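Local coordinates for putative major capsid protein (Cafeteriavirus-dependent mavirus, PDB 6G44) that probably forms the protein shell of the virophage, its double jelly-roll subunits assembling as trimers into the capsid, at residues Q352-D364 with K446-P459. Sequence-based numbering, arbitrary orientation.
Sequences QLAGIIGLEIKVD and KSINMQVQATFVTP
Gly358 and Thr455 pair antiparallel where strands 355-363 and 448-457 meet in a jelly-roll sheet of this double jelly-roll capsid protein. These are the two inner strands of a four-stranded sheet whose outer strands in this chain are 319-328 and 366-369. A classic beta bulge shifts the register. There Thr455 O accepts from both Ile357 N (2.8 Å) and Gly358 N (3.2 Å). Ile357 is the extra residue of the bulge, and its CG1 and CD1 lie against Thr455 CG2. Leu359, Ile361 and Val363 share the buried face with Met450, Val452 and Ala454. Val472 of strand 464-482 also packs on Val452 there. Met450 CB lies near Lys362 O. Met450 CG, anti to the backbone N (chi1 -179°), meets the same oxygen. Met450 CG also lies 4.1 Å from Ile361 CG2. The chain then bends (chi3 -83°), and SD carries Met450 CE to 4.0 Å from Val363 CG2. On the other face, Glu360 and Gln453 run side by side, carboxylate and amide planes 44° apart. Gln453 OE1 lies 3.4 Å from Glu360 CD. A water donates to both Glu360 O and Gln451 O. Just beyond strand 355-363, Asp364 is held twice. Asp364 N donates to Asn449 O (2.8 Å), and Asp364 OD1 accepts from Asn449 N at 2.8 Å, nearly along the C-O axis.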
ATOM      1  N   GLN C 352      -8.934  21.125 -14.842  1.00 12.90           N
ATOM      2  CA  GLN C 352     -10.356  20.881 -14.692  1.00 13.10           C
ATOM      3  C   GLN C 352     -10.921  20.063 -15.848  1.00 13.32           C
ATOM      4  O   GLN C 352     -10.768  20.420 -17.028  1.00 13.20           O
ATOM      5  CB  GLN C 352     -11.087  22.212 -14.640  1.00 14.03           C
ATOM      6  CG  GLN C 352     -12.582  22.090 -14.421  1.00 14.96           C
ATOM      7  CD  GLN C 352     -12.894  21.732 -12.989  1.00 15.64           C
ATOM      8  OE1 GLN C 352     -12.797  22.590 -12.102  1.00 17.35           O
ATOM      9  NE2 GLN C 352     -13.217  20.476 -12.741  1.00 16.72           N
ATOM     10  N   LEU C 353     -11.582  18.973 -15.493  1.00 12.43           N
ATOM     11  CA  LEU C 353     -12.376  18.179 -16.398  1.00 12.92           C
ATOM     12  C   LEU C 353     -13.819  18.290 -15.933  1.00 12.62           C
ATOM     13  O   LEU C 353     -14.095  18.708 -14.806  1.00 15.22           O
ATOM     14  CB  LEU C 353     -11.952  16.713 -16.378  1.00 12.92           C
ATOM     15  CG  LEU C 353     -10.463  16.424 -16.564  1.00 14.17           C
ATOM     16  CD1 LEU C 353     -10.176  14.934 -16.381  1.00 14.35           C
ATOM     17  CD2 LEU C 353      -9.954  16.869 -17.935  1.00 15.66           C
ATOM     18  N   ALA C 354     -14.734  17.996 -16.842  1.00 12.36           N
ATOM     19  CA  ALA C 354     -16.138  17.898 -16.487  1.00 12.27           C
ATOM     20  C   ALA C 354     -16.434  16.560 -15.794  1.00 11.77           C
ATOM     21  O   ALA C 354     -15.686  15.582 -15.969  1.00 11.95           O
ATOM     22  CB  ALA C 354     -17.023  18.057 -17.729  1.00 12.31           C
ATOM     23  N   GLY C 355     -17.544  16.523 -15.047  1.00 11.38           N
ATOM     24  CA  GLY C 355     -18.032  15.262 -14.456  1.00 11.62           C
ATOM     25  C   GLY C 355     -18.940  14.590 -15.465  1.00 11.91           C
ATOM     26  O   GLY C 355     -20.020  15.122 -15.762  1.00 12.39           O
ATOM     27  N   ILE C 356     -18.539  13.442 -16.002  1.00 11.56           N
ATOM     28  CA  ILE C 356     -19.353  12.754 -16.997  1.00 11.78           C
ATOM     29  C   ILE C 356     -20.387  11.896 -16.255  1.00 12.13           C
ATOM     30  O   ILE C 356     -20.032  11.035 -15.457  1.00 12.16           O
ATOM     31  CB  ILE C 356     -18.508  11.900 -17.956  1.00 12.18           C
ATOM     32  CG1 ILE C 356     -17.516  12.798 -18.709  1.00 12.54           C
ATOM     33  CG2 ILE C 356     -19.412  11.111 -18.917  1.00 12.64           C
ATOM     34  CD1 ILE C 356     -16.530  12.059 -19.564  1.00 12.77           C
ATOM     35  N   ILE C 357     -21.659  12.117 -16.576  1.00 12.43           N
ATOM     36  CA  ILE C 357     -22.782  11.421 -15.934  1.00 12.50           C
ATOM     37  C   ILE C 357     -23.488  10.455 -16.882  1.00 13.52           C
ATOM     38  O   ILE C 357     -24.293   9.641 -16.429  1.00 14.86           O
ATOM     39  CB  ILE C 357     -23.813  12.418 -15.323  1.00 13.80           C
ATOM     40  CG1 ILE C 357     -24.481  13.263 -16.405  1.00 14.89           C
ATOM     41  CG2 ILE C 357     -23.142  13.306 -14.268  1.00 14.15           C
ATOM     42  CD1 ILE C 357     -25.695  14.023 -15.901  1.00 15.64           C
ATOM     43  N   GLY C 358     -23.170  10.522 -18.181  1.00 12.35           N
ATOM     44  CA  GLY C 358     -23.741   9.615 -19.157  1.00 12.95           C
ATOM     45  C   GLY C 358     -22.848   9.475 -20.363  1.00 13.16           C
ATOM     46  O   GLY C 358     -22.119  10.399 -20.708  1.00 12.46           O
ATOM     47  N   LEU C 359     -22.876   8.284 -20.949  1.00 14.19           N
ATOM     48  CA  LEU C 359     -22.097   7.966 -22.120  1.00 15.87           C
ATOM     49  C   LEU C 359     -22.929   7.109 -23.046  1.00 16.75           C
ATOM     50  O   LEU C 359     -23.561   6.169 -22.585  1.00 16.99           O
ATOM     51  CB  LEU C 359     -20.825   7.225 -21.678  1.00 17.41           C
ATOM     52  CG  LEU C 359     -19.689   7.108 -22.662  1.00 18.81           C
ATOM     53  CD1 LEU C 359     -19.147   8.471 -23.074  1.00 18.91           C
ATOM     54  CD2 LEU C 359     -18.589   6.260 -22.038  1.00 17.38           C
ATOM     55  N   GLU C 360     -22.954   7.447 -24.335  1.00 16.43           N
ATOM     56  CA  GLU C 360     -23.569   6.583 -25.345  1.00 17.74           C
ATOM     57  C   GLU C 360     -22.607   6.444 -26.519  1.00 16.96           C
ATOM     58  O   GLU C 360     -22.103   7.438 -27.028  1.00 17.50           O
ATOM     59  CB  GLU C 360     -24.923   7.142 -25.802  1.00 19.97           C
ATOM     60  CG  GLU C 360     -25.931   7.226 -24.658  1.00 22.50           C
ATOM     61  CD  GLU C 360     -27.353   7.571 -25.085  1.00 26.23           C
ATOM     62  OE1 GLU C 360     -28.156   7.923 -24.173  1.00 30.28           O
ATOM     63  OE2 GLU C 360     -27.679   7.480 -26.287  1.00 28.38           O
ATOM     64  N   ILE C 361     -22.375   5.194 -26.923  1.00 16.12           N
ATOM     65  CA  ILE C 361     -21.418   4.841 -27.959  1.00 17.17           C
ATOM     66  C   ILE C 361     -22.174   4.215 -29.156  1.00 16.45           C
ATOM     67  O   ILE C 361     -23.030   3.380 -28.968  1.00 16.82           O
ATOM     68  CB  ILE C 361     -20.381   3.807 -27.480  1.00 17.34           C
ATOM     69  CG1 ILE C 361     -19.766   4.157 -26.113  1.00 19.02           C
ATOM     70  CG2 ILE C 361     -19.292   3.635 -28.549  1.00 17.89           C
ATOM     71  CD1 ILE C 361     -18.971   5.424 -26.093  1.00 18.64           C
ATOM     72  N   LYS C 362     -21.833   4.661 -30.365  1.00 18.07           N
ATOM     73  CA  LYS C 362     -22.283   4.012 -31.614  1.00 18.35           C
ATOM     74  C   LYS C 362     -21.054   3.398 -32.260  1.00 17.01           C
ATOM     75  O   LYS C 362     -20.044   4.075 -32.383  1.00 17.46           O
ATOM     76  CB  LYS C 362     -22.898   5.045 -32.541  1.00 20.93           C
ATOM     77  CG  LYS C 362     -23.116   4.578 -33.976  1.00 23.14           C
ATOM     78  CD  LYS C 362     -23.839   5.670 -34.764  1.00 26.01           C
ATOM     79  CE  LYS C 362     -24.141   5.243 -36.194  1.00 28.50           C
ATOM     80  NZ  LYS C 362     -22.902   4.903 -36.961  1.00 30.41           N
ATOM     81  N   VAL C 363     -21.129   2.125 -32.649  1.00 17.52           N
ATOM     82  CA  VAL C 363     -20.079   1.508 -33.472  1.00 17.59           C
ATOM     83  C   VAL C 363     -20.790   0.898 -34.667  1.00 18.53           C
ATOM     84  O   VAL C 363     -21.603  -0.003 -34.487  1.00 18.98           O
ATOM     85  CB  VAL C 363     -19.258   0.433 -32.741  1.00 18.04           C
ATOM     86  CG1 VAL C 363     -18.238  -0.219 -33.683  1.00 19.10           C
ATOM     87  CG2 VAL C 363     -18.545   1.025 -31.525  1.00 18.38           C
ATOM     88  N   ASP C 364     -20.467   1.383 -35.866  1.00 19.66           N
ATOM     89  CA  ASP C 364     -21.133   0.930 -37.105  1.00 20.80           C
ATOM     90  C   ASP C 364     -22.657   1.098 -36.925  1.00 22.87           C
ATOM     91  O   ASP C 364     -23.080   2.182 -36.527  1.00 22.99           O
ATOM     92  CB  ASP C 364     -20.651  -0.491 -37.464  1.00 20.74           C
ATOM     93  CG  ASP C 364     -19.146  -0.565 -37.695  1.00 20.51           C
ATOM     94  OD1 ASP C 364     -18.529   0.479 -37.973  1.00 21.31           O
ATOM     95  OD2 ASP C 364     -18.587  -1.687 -37.631  1.00 22.64           O
ATOM     96  N   LYS C 446     -10.200  -4.529 -39.239  1.00 19.61           N
ATOM     97  CA  LYS C 446     -11.547  -4.310 -39.720  1.00 19.33           C
ATOM     98  C   LYS C 446     -11.823  -2.829 -39.534  1.00 18.97           C
ATOM     99  O   LYS C 446     -11.600  -2.291 -38.433  1.00 18.40           O
ATOM    100  CB  LYS C 446     -12.543  -5.120 -38.902  1.00 20.88           C
ATOM    101  CG  LYS C 446     -13.987  -4.865 -39.300  1.00 22.80           C
ATOM    102  CD  LYS C 446     -15.002  -5.588 -38.438  1.00 24.93           C
ATOM    103  CE  LYS C 446     -16.384  -5.011 -38.675  1.00 25.67           C
ATOM    104  NZ  LYS C 446     -16.814  -5.152 -40.109  1.00 27.31           N
ATOM    105  N   SER C 447     -12.317  -2.166 -40.582  1.00 18.92           N
ATOM    106  CA  SER C 447     -12.661  -0.756 -40.504  0.50 18.94           C
ATOM    107  C   SER C 447     -13.956  -0.590 -39.700  1.00 19.22           C
ATOM    108  O   SER C 447     -14.903  -1.374 -39.861  1.00 19.16           O
ATOM    109  CB  SER C 447     -12.829  -0.149 -41.909  0.50 19.58           C
ATOM    110  OG  SER C 447     -11.618  -0.236 -42.646  0.50 19.59           O
ATOM    111  N   ILE C 448     -13.982   0.407 -38.829  1.00 18.35           N
ATOM    112  CA  ILE C 448     -15.166   0.736 -38.036  1.00 18.21           C
ATOM    113  C   ILE C 448     -15.405   2.232 -38.028  1.00 17.93           C
ATOM    114  O   ILE C 448     -14.499   3.033 -38.278  1.00 19.57           O
ATOM    115  CB  ILE C 448     -15.069   0.221 -36.571  1.00 18.73           C
ATOM    116  CG1 ILE C 448     -13.839   0.809 -35.845  1.00 19.21           C
ATOM    117  CG2 ILE C 448     -15.077  -1.299 -36.572  1.00 19.78           C
ATOM    118  CD1 ILE C 448     -13.827   0.518 -34.350  1.00 19.65           C
ATOM    119  N   ASN C 449     -16.648   2.604 -37.740  1.00 18.66           N
ATOM    120  CA  ASN C 449     -16.998   3.998 -37.487  1.00 19.82           C
ATOM    121  C   ASN C 449     -17.577   4.104 -36.088  1.00 18.79           C
ATOM    122  O   ASN C 449     -18.399   3.286 -35.714  1.00 20.59           O
ATOM    123  CB  ASN C 449     -18.013   4.501 -38.509  1.00 22.65           C
ATOM    124  CG  ASN C 449     -17.489   4.422 -39.936  1.00 26.94           C
ATOM    125  OD1 ASN C 449     -16.419   4.935 -40.244  1.00 31.89           O
ATOM    126  ND2 ASN C 449     -18.244   3.773 -40.804  1.00 30.75           N
ATOM    127  N   MET C 450     -17.087   5.065 -35.305  1.00 16.77           N
ATOM    128  CA  MET C 450     -17.547   5.283 -33.931  1.00 16.37           C
ATOM    129  C   MET C 450     -18.025   6.721 -33.738  1.00 15.97           C
ATOM    130  O   MET C 450     -17.432   7.656 -34.245  1.00 16.08           O
ATOM    131  CB  MET C 450     -16.411   4.970 -32.948  1.00 17.39           C
ATOM    132  CG  MET C 450     -16.793   5.148 -31.474  1.00 17.49           C
ATOM    133  SD  MET C 450     -15.424   4.906 -30.297  1.00 20.16           S
ATOM    134  CE  MET C 450     -15.484   3.151 -30.194  1.00 19.64           C
ATOM    135  N   GLN C 451     -19.059   6.880 -32.910  1.00 15.55           N
ATOM    136  CA  GLN C 451     -19.496   8.169 -32.448  1.00 16.90           C
ATOM    137  C   GLN C 451     -19.699   8.053 -30.932  1.00 16.16           C
ATOM    138  O   GLN C 451     -20.194   7.037 -30.449  1.00 16.95           O
ATOM    139  CB  GLN C 451     -20.813   8.541 -33.142  1.00 18.76           C
ATOM    140  CG  GLN C 451     -21.311   9.951 -32.893  1.00 21.34           C
ATOM    141  CD  GLN C 451     -22.348  10.375 -33.930  1.00 24.04           C
ATOM    142  OE1 GLN C 451     -23.308   9.653 -34.179  1.00 28.47           O
ATOM    143  NE2 GLN C 451     -22.144  11.531 -34.542  1.00 25.91           N
ATOM    144  N   VAL C 452     -19.281   9.091 -30.216  1.00 15.09           N
ATOM    145  CA  VAL C 452     -19.385   9.141 -28.745  1.00 14.62           C
ATOM    146  C   VAL C 452     -20.197  10.354 -28.324  1.00 14.21           C
ATOM    147  O   VAL C 452     -19.862  11.467 -28.697  1.00 14.66           O
ATOM    148  CB  VAL C 452     -17.974   9.197 -28.119  1.00 15.48           C
ATOM    149  CG1 VAL C 452     -18.038   9.408 -26.608  1.00 15.67           C
ATOM    150  CG2 VAL C 452     -17.220   7.908 -28.451  1.00 15.87           C
ATOM    151  N   GLN C 453     -21.237  10.120 -27.521  1.00 14.44           N
ATOM    152  CA  GLN C 453     -22.024  11.178 -26.879  1.00 15.70           C
ATOM    153  C   GLN C 453     -21.686  11.151 -25.382  1.00 14.69           C
ATOM    154  O   GLN C 453     -21.756  10.080 -24.786  1.00 16.79           O
ATOM    155  CB  GLN C 453     -23.510  10.899 -27.074  1.00 16.68           C
ATOM    156  CG  GLN C 453     -24.434  11.863 -26.340  1.00 17.57           C
ATOM    157  CD  GLN C 453     -25.854  11.369 -26.251  1.00 18.82           C
ATOM    158  OE1 GLN C 453     -26.262  10.808 -25.238  1.00 20.90           O
ATOM    159  NE2 GLN C 453     -26.603  11.523 -27.344  1.00 21.91           N
ATOM    160  N   ALA C 454     -21.317  12.288 -24.815  1.00 14.21           N
ATOM    161  CA  ALA C 454     -21.070  12.409 -23.376  1.00 13.48           C
ATOM    162  C   ALA C 454     -22.022  13.443 -22.806  1.00 14.21           C
ATOM    163  O   ALA C 454     -22.136  14.530 -23.370  1.00 14.50           O
ATOM    164  CB  ALA C 454     -19.642  12.850 -23.102  1.00 14.31           C
ATOM    165  N   THR C 455     -22.666  13.107 -21.693  1.00 12.85           N
ATOM    166  CA  THR C 455     -23.468  14.035 -20.912  1.00 14.24           C
ATOM    167  C   THR C 455     -22.667  14.359 -19.652  1.00 13.38           C
ATOM    168  O   THR C 455     -22.154  13.433 -18.984  1.00 13.24           O
ATOM    169  CB  THR C 455     -24.840  13.413 -20.573  1.00 14.78           C
ATOM    170  OG1 THR C 455     -25.482  12.955 -21.783  1.00 15.48           O
ATOM    171  CG2 THR C 455     -25.732  14.417 -19.885  1.00 15.15           C
ATOM    172  N   PHE C 456     -22.565  15.630 -19.310  1.00 13.03           N
ATOM    173  CA  PHE C 456     -21.635  16.047 -18.268  1.00 12.59           C
ATOM    174  C   PHE C 456     -22.058  17.307 -17.571  1.00 13.39           C
ATOM    175  O   PHE C 456     -22.837  18.113 -18.098  1.00 13.87           O
ATOM    176  CB  PHE C 456     -20.221  16.209 -18.845  1.00 12.77           C
ATOM    177  CG  PHE C 456     -20.135  17.213 -19.969  1.00 13.19           C
ATOM    178  CD1 PHE C 456     -20.380  16.815 -21.282  1.00 13.37           C
ATOM    179  CD2 PHE C 456     -19.831  18.539 -19.716  1.00 13.16           C
ATOM    180  CE1 PHE C 456     -20.294  17.750 -22.320  1.00 14.04           C
ATOM    181  CE2 PHE C 456     -19.733  19.468 -20.745  1.00 14.05           C
ATOM    182  CZ  PHE C 456     -19.995  19.060 -22.040  1.00 13.90           C
ATOM    183  N   VAL C 457     -21.511  17.476 -16.377  1.00 12.46           N
ATOM    184  CA  VAL C 457     -21.731  18.676 -15.568  1.00 12.92           C
ATOM    185  C   VAL C 457     -20.421  19.455 -15.394  1.00 13.69           C
ATOM    186  O   VAL C 457     -19.320  18.877 -15.344  1.00 14.11           O
ATOM    187  CB  VAL C 457     -22.339  18.340 -14.186  1.00 13.06           C
ATOM    188  CG1 VAL C 457     -23.725  17.736 -14.329  1.00 14.00           C
ATOM    189  CG2 VAL C 457     -21.438  17.410 -13.369  1.00 13.88           C
ATOM    190  N   THR C 458     -20.556  20.775 -15.289  1.00 13.42           N
ATOM    191  CA  THR C 458     -19.416  21.684 -15.258  1.00 14.10           C
ATOM    192  C   THR C 458     -19.481  22.567 -14.013  1.00 14.57           C
ATOM    193  O   THR C 458     -20.572  22.803 -13.460  1.00 13.93           O
ATOM    194  CB  THR C 458     -19.417  22.568 -16.510  1.00 15.25           C
ATOM    195  OG1 THR C 458     -20.671  23.246 -16.568  1.00 15.96           O
ATOM    196  CG2 THR C 458     -19.233  21.739 -17.779  1.00 15.51           C
ATOM    197  N   PRO C 459     -18.333  23.059 -13.543  1.00 15.11           N
ATOM    198  CA  PRO C 459     -18.284  23.803 -12.287  1.00 15.77           C
ATOM    199  C   PRO C 459     -18.574  25.303 -12.349  1.00 16.97           C
ATOM    200  O   PRO C 459     -18.511  25.959 -11.300  1.00 17.77           O
ATOM    201  CB  PRO C 459     -16.860  23.559 -11.829  1.00 16.36           C
ATOM    202  CG  PRO C 459     -16.095  23.524 -13.101  1.00 17.09           C
ATOM    203  CD  PRO C 459     -16.973  22.780 -14.051  1.00 16.41           C
TER
HETATM  204  O   HOH W   1     -23.308   7.794 -29.816  1.00 29.95           O